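Local coordinates for protein probable oxidoreductase (Mycobacterium abscessus, PDB 4EYE) that probably catalyses a pyridine-nucleotide-dependent oxidoreduction, as a quinone oxidoreductase-like member of the medium-chain dehydrogenase/reductase superfamily, at residues 164-169 with 188-193; 194-199 with 333-338. All blocks are in the same frame, centred on the assembly; numbering follows the deposited sequence.

Contact 1 of 2, residues 164-169 with 188-193; sequences LVLGAA and IAVVNR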
loop_
_atom_site.group_PDB
_atom_site.type_symbol
_atom_site.label_atom_id
_atom_site.label_comp_id
_atom_site.label_asym_id
_atom_site.label_seq_id
_atom_site.Cartn_x
_atom_site.Cartn_y
_atom_site.Cartn_z
ATOM N N LEU A 164 -11.136 -3.612 -13.591
ATOM C CA LEU A 164 -11.269 -4.831 -12.846
ATOM C C LEU A 164 -10.151 -4.827 -11.809
ATOM O O LEU A 164 -8.972 -4.786 -12.182
ATOM C CB LEU A 164 -11.106 -6.073 -13.727
ATOM C CG LEU A 164 -11.059 -7.427 -13.012
ATOM C CD1 LEU A 164 -12.446 -7.629 -12.428
ATOM C CD2 LEU A 164 -10.646 -8.581 -13.945
ATOM N N VAL A 165 -10.527 -4.931 -10.545
ATOM C CA VAL A 165 -9.554 -4.998 -9.454
ATOM C C VAL A 165 -9.594 -6.410 -8.878
ATOM O O VAL A 165 -10.622 -6.856 -8.383
ATOM C CB VAL A 165 -9.799 -3.960 -8.330
ATOM C CG1 VAL A 165 -8.738 -4.130 -7.225
ATOM C CG2 VAL A 165 -9.785 -2.515 -8.874
ATOM N N LEU A 166 -8.457 -7.091 -8.939
ATOM C CA LEU A 166 -8.295 -8.430 -8.352
ATOM C C LEU A 166 -7.709 -8.283 -6.944
ATOM O O LEU A 166 -7.176 -7.215 -6.575
ATOM C CB LEU A 166 -7.379 -9.271 -9.246
ATOM C CG LEU A 166 -7.908 -9.559 -10.686
ATOM C CD1 LEU A 166 -6.867 -10.217 -11.566
ATOM C CD2 LEU A 166 -9.087 -10.498 -10.605
ATOM N N GLY A 167 -7.788 -9.352 -6.149
ATOM C CA GLY A 167 -7.309 -9.305 -4.730
ATOM C C GLY A 167 -7.880 -8.093 -3.983
ATOM O O GLY A 167 -7.173 -7.374 -3.265
ATOM N N ALA A 168 -9.155 -7.834 -4.234
ATOM C CA ALA A 168 -9.728 -6.500 -4.080
ATOM C C ALA A 168 -9.828 -6.042 -2.623
ATOM O O ALA A 168 -9.787 -4.857 -2.385
ATOM C CB ALA A 168 -11.088 -6.443 -4.740
ATOM N N ALA A 169 -9.923 -6.977 -1.679
ATOM C CA ALA A 169 -9.988 -6.629 -0.221
ATOM C C ALA A 169 -8.609 -6.366 0.450
ATOM O O ALA A 169 -8.552 -5.982 1.595
ATOM C CB ALA A 169 -10.714 -7.749 0.563
ATOM N N ILE A 188 -15.200 -3.046 -11.106
ATOM C CA ILE A 188 -15.623 -4.406 -10.823
ATOM C C ILE A 188 -14.512 -5.002 -9.969
ATOM O O ILE A 188 -13.346 -4.930 -10.368
ATOM C CB ILE A 188 -15.795 -5.236 -12.119
ATOM C CG1 ILE A 188 -16.917 -4.660 -12.988
ATOM C CG2 ILE A 188 -16.202 -6.673 -11.791
ATOM C CD1 ILE A 188 -16.897 -5.154 -14.427
ATOM N N ALA A 189 -14.868 -5.551 -8.812
ATOM C CA ALA A 189 -13.916 -6.152 -7.907
ATOM C C ALA A 189 -14.133 -7.651 -7.828
ATOM O O ALA A 189 -15.291 -8.113 -7.735
ATOM C CB ALA A 189 -14.081 -5.538 -6.535
ATOM N N VAL A 190 -13.042 -8.411 -7.870
ATOM C CA VAL A 190 -13.095 -9.858 -7.614
ATOM C C VAL A 190 -12.409 -10.140 -6.289
ATOM O O VAL A 190 -11.334 -9.589 -6.026
ATOM C CB VAL A 190 -12.421 -10.657 -8.722
ATOM C CG1 VAL A 190 -12.457 -12.156 -8.392
ATOM C CG2 VAL A 190 -13.163 -10.413 -10.036
ATOM N N VAL A 191 -13.067 -10.919 -5.436
ATOM C CA VAL A 191 -12.511 -11.281 -4.139
ATOM C C VAL A 191 -12.210 -12.778 -4.072
ATOM O O VAL A 191 -13.074 -13.597 -4.358
ATOM C CB VAL A 191 -13.450 -10.907 -2.970
ATOM C CG1 VAL A 191 -13.598 -9.379 -2.849
ATOM C CG2 VAL A 191 -14.807 -11.610 -3.076
ATOM N N ASN A 192 -10.998 -13.156 -3.687
ATOM C CA ASN A 192 -10.784 -14.557 -3.369
ATOM C C ASN A 192 -11.194 -14.940 -1.940
ATOM O O ASN A 192 -11.310 -16.124 -1.636
ATOM C CB ASN A 192 -9.393 -15.063 -3.758
ATOM C CG ASN A 192 -8.275 -14.245 -3.195
ATOM O OD1 ASN A 192 -7.933 -14.379 -2.016
ATOM N ND2 ASN A 192 -7.643 -13.428 -4.053
ATOM N N ARG A 193 -11.431 -13.951 -1.079
ATOM C CA ARG A 193 -12.000 -14.195 0.261
ATOM C C ARG A 193 -13.456 -13.716 0.256
ATOM O O ARG A 193 -13.720 -12.519 0.325
ATOM C CB ARG A 193 -11.197 -13.433 1.328
ATOM C CG ARG A 193 -9.799 -14.003 1.611
ATOM C CD ARG A 193 -8.979 -13.046 2.475
ATOM N NE ARG A 193 -8.559 -11.827 1.742
ATOM C CZ ARG A 193 -7.955 -10.778 2.299
ATOM N NH1 ARG A 193 -7.645 -10.782 3.599
ATOM N NH2 ARG A 193 -7.634 -9.719 1.545
#
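L164 extends its CG trans to the backbone N (chi1 173°), and a chi2 of 67° then turns CD1 out over the neighbouring strand, so that a single methyl reaches two side chains there: CD1 lies 3.7 Å from V190 CG2 and 3.9 Å from I188 CG2. V190 answers with CG2, the branch beside its own backbone N, and crosses the leucine obliquely. L166 runs alongside the same valine, pointing the same way, with CD2 3.8 Å from V190 CB. W215 of helix 215-222 packs on L164, L166 and V190 from this side of the sheet. Underneath, the backbones pair as parallel strands. V165 N donates to I188 O at 2.8 Å, and V190 N returns a nearly straight bond of 2.9 Å to V165 O, so one residue of the first strand bridges two of the second. This is the first beta-alpha-beta unit of the Rossmann fold: strand 162-165 leads through a glycine-rich turn into helix 171-182, and the chain comes back in strand 186-191. Beyond V165 the first segment leaves strand geometry as the turn begins, and the pairing fades to a weak bond of 3.3 Å from A168 N to V190 O. A168 sits on the face of V165 and A189, its CB 3.6 Å from A189 CB, where V200 of helix 197-203 also packs against A189. At the far end R193 folds back, bent at chi3 (-71°), to bring NH2 within 3.8 Å of A169 CB. The guanidinium is fixed from elsewhere, because NH1 donates to the carbonyl oxygens of G332 and V334.

Contact 2 of 2, residues 194-199 with 333-338; sequences TAATEF and KVYGKM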
loop_
_atom_site.group_PDB
_atom_site.type_symbol
_atom_site.label_atom_id
_atom_site.label_comp_id
_atom_site.label_asym_id
_atom_site.label_seq_id
_atom_site.Cartn_x
_atom_site.Cartn_y
_atom_site.Cartn_z
ATOM N N THR A 194 -14.405 -14.642 0.130
ATOM C CA THR A 194 -15.804 -14.253 -0.083
ATOM C C THR A 194 -16.413 -13.561 1.152
ATOM O O THR A 194 -17.357 -12.796 1.025
ATOM C CB THR A 194 -16.673 -15.437 -0.548
ATOM O OG1 THR A 194 -16.712 -16.425 0.485
ATOM C CG2 THR A 194 -16.110 -16.060 -1.850
ATOM N N ALA A 195 -15.861 -13.811 2.335
ATOM C CA ALA A 195 -16.248 -13.070 3.539
ATOM C C ALA A 195 -15.939 -11.542 3.448
ATOM O O ALA A 195 -16.435 -10.765 4.270
ATOM C CB ALA A 195 -15.575 -13.684 4.774
ATOM N N ALA A 196 -15.154 -11.114 2.456
ATOM C CA ALA A 196 -14.813 -9.673 2.282
ATOM C C ALA A 196 -15.733 -8.960 1.316
ATOM O O ALA A 196 -15.513 -7.780 1.003
ATOM C CB ALA A 196 -13.363 -9.524 1.789
ATOM N N THR A 197 -16.742 -9.671 0.813
ATOM C CA THR A 197 -17.642 -9.127 -0.195
ATOM C C THR A 197 -18.291 -7.802 0.228
ATOM O O THR A 197 -18.285 -6.848 -0.545
ATOM C CB THR A 197 -18.748 -10.160 -0.582
ATOM O OG1 THR A 197 -18.113 -11.297 -1.168
ATOM C CG2 THR A 197 -19.717 -9.565 -1.598
ATOM N N GLU A 198 -18.835 -7.735 1.446
ATOM C CA GLU A 198 -19.501 -6.492 1.902
ATOM C C GLU A 198 -18.490 -5.365 2.154
ATOM O O GLU A 198 -18.773 -4.193 1.896
ATOM C CB GLU A 198 -20.328 -6.725 3.169
ATOM C CG GLU A 198 -21.430 -7.752 2.999
ATOM C CD GLU A 198 -22.395 -7.410 1.896
ATOM O OE1 GLU A 198 -22.917 -8.371 1.293
ATOM O OE2 GLU A 198 -22.637 -6.199 1.621
ATOM N N PHE A 199 -17.333 -5.729 2.671
ATOM C CA PHE A 199 -16.262 -4.763 2.869
ATOM C C PHE A 199 -15.927 -4.097 1.557
ATOM O O PHE A 199 -15.897 -2.880 1.453
ATOM C CB PHE A 199 -15.019 -5.424 3.430
ATOM C CG PHE A 199 -13.818 -4.494 3.461
ATOM C CD1 PHE A 199 -13.696 -3.555 4.457
ATOM C CD2 PHE A 199 -12.865 -4.537 2.460
ATOM C CE1 PHE A 199 -12.589 -2.682 4.477
ATOM C CE2 PHE A 199 -11.775 -3.670 2.471
ATOM C CZ PHE A 199 -11.652 -2.736 3.470
ATOM N N LYS A 333 -6.167 -12.404 7.319
ATOM C CA LYS A 333 -7.293 -11.813 8.036
ATOM C C LYS A 333 -7.530 -10.299 7.801
ATOM O O LYS A 333 -8.531 -9.786 8.243
ATOM C CB LYS A 333 -7.145 -12.104 9.530
ATOM C CG LYS A 333 -7.044 -13.603 9.815
ATOM C CD LYS A 333 -6.914 -13.901 11.305
ATOM C CE LYS A 333 -7.072 -15.396 11.591
ATOM N NZ LYS A 333 -7.042 -15.590 13.050
ATOM N N VAL A 334 -6.636 -9.606 7.090
ATOM C CA VAL A 334 -6.686 -8.142 6.999
ATOM C C VAL A 334 -7.370 -7.650 5.735
ATOM O O VAL A 334 -6.943 -7.958 4.623
ATOM C CB VAL A 334 -5.264 -7.514 7.050
ATOM C CG1 VAL A 334 -5.315 -5.988 6.860
ATOM C CG2 VAL A 334 -4.595 -7.891 8.354
ATOM N N TYR A 335 -8.425 -6.858 5.931
ATOM C CA TYR A 335 -9.074 -6.128 4.862
ATOM C C TYR A 335 -8.583 -4.686 4.929
ATOM O O TYR A 335 -8.490 -4.102 5.985
ATOM C CB TYR A 335 -10.605 -6.173 4.978
ATOM C CG TYR A 335 -11.263 -7.547 5.043
ATOM C CD1 TYR A 335 -10.580 -8.714 4.696
ATOM C CD2 TYR A 335 -12.564 -7.666 5.489
ATOM C CE1 TYR A 335 -11.185 -9.977 4.810
ATOM C CE2 TYR A 335 -13.194 -8.900 5.595
ATOM C CZ TYR A 335 -12.504 -10.059 5.246
ATOM O OH TYR A 335 -13.130 -11.279 5.358
ATOM N N GLY A 336 -8.283 -4.104 3.794
ATOM C CA GLY A 336 -7.827 -2.714 3.758
ATOM C C GLY A 336 -6.449 -2.662 4.427
ATOM O O GLY A 336 -5.553 -3.453 4.086
ATOM N N LYS A 337 -6.285 -1.761 5.389
ATOM C CA LYS A 337 -5.008 -1.557 6.022
ATOM C C LYS A 337 -5.060 -1.894 7.527
ATOM O O LYS A 337 -5.989 -1.530 8.228
ATOM C CB LYS A 337 -4.568 -0.097 5.817
ATOM C CG LYS A 337 -3.105 0.171 6.182
ATOM C CD LYS A 337 -2.182 -0.401 5.088
ATOM C CE LYS A 337 -0.721 -0.266 5.424
ATOM N NZ LYS A 337 0.129 -0.769 4.302
ATOM N N MET A 338 -3.995 -2.514 8.010
ATOM C CA MET A 338 -3.735 -2.681 9.424
ATOM C C MET A 338 -2.582 -1.748 9.825
ATOM O O MET A 338 -1.590 -1.650 9.098
ATOM C CB MET A 338 -3.292 -4.111 9.690
ATOM C CG MET A 338 -2.580 -4.388 11.017
ATOM S SD MET A 338 -2.022 -6.136 11.172
ATOM C CE MET A 338 -3.458 -6.967 11.803
#
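This is an aromatic and apolar contact between domains, joining the 3-10 turn 194-196 and the first turn of helix 197-203, in the nucleotide-binding domain, to the turn that precedes strand 337-341 of the catalytic domain. Y335 and F199 carry it, sliding past each other in opposite directions. Y335 holds its CG trans to its carbonyl carbon (chi1 -56°), which directs the ring toward A195 and A196. Its CB lies over the phenylalanine, 3.7 Å from the centroid of the F199 ring and almost on the ring normal, a CH-pi contact over one face. The tyrosine ring receives a contact of the same kind: A196 CB lies 3.7 Å from its centroid, over the face but displaced toward the rim on the CZ side. Y335 thus gives a CB to one aromatic face and receives the CB of A196 on its own, while the two rings meet obliquely, with centroids 5.5 Å apart and planes at 43°. The phenolic OH is 3.5 Å from A195 CB, in van der Waals contact. At the other end of the patch F199 CZ approaches the backbone of G336, 3.7 Å from its N; the positive phi of this glycine (68°) goes with the bend that carries the chain from Y335 into the strand. Where the 3-10 turn meets the helix, T194 O accepts both T197 N and, at 2.8 Å, T197 OG1. The turn is also tied to strand 313-318, where S314 OG is hydrogen-bonded to Y335 O and K337 pairs in parallel. Such a seam belongs to the two-domain architecture of medium-chain dehydrogenases, in which a Rossmann domain sits beside a GroES-like catalytic domain and the C-terminal chain returns to the latter.

Contact 1 is mostly buried and lies within the Rossmann sheet, held by main-chain hydrogen bonds and aliphatic packing; contact 2 is smaller, partly open, lacks cross-segment hydrogen bonds and relies on aromatic faces. They follow in series, since strand 186-191 is followed, after a short turn and the 3-10 segment, by helix 197-203, and their centres are about 10 Å apart. The glycine-rich turn connects them as well: A169 O probably accepts a hydrogen bond from G336 N at 2.9 Å, and A169 CB packs on A196 CB at 3.4 Å. R193 adds polar ties to the same turn that bears Y335, so main-chain and guanidinium bonds flank the apolar patch of contact 2.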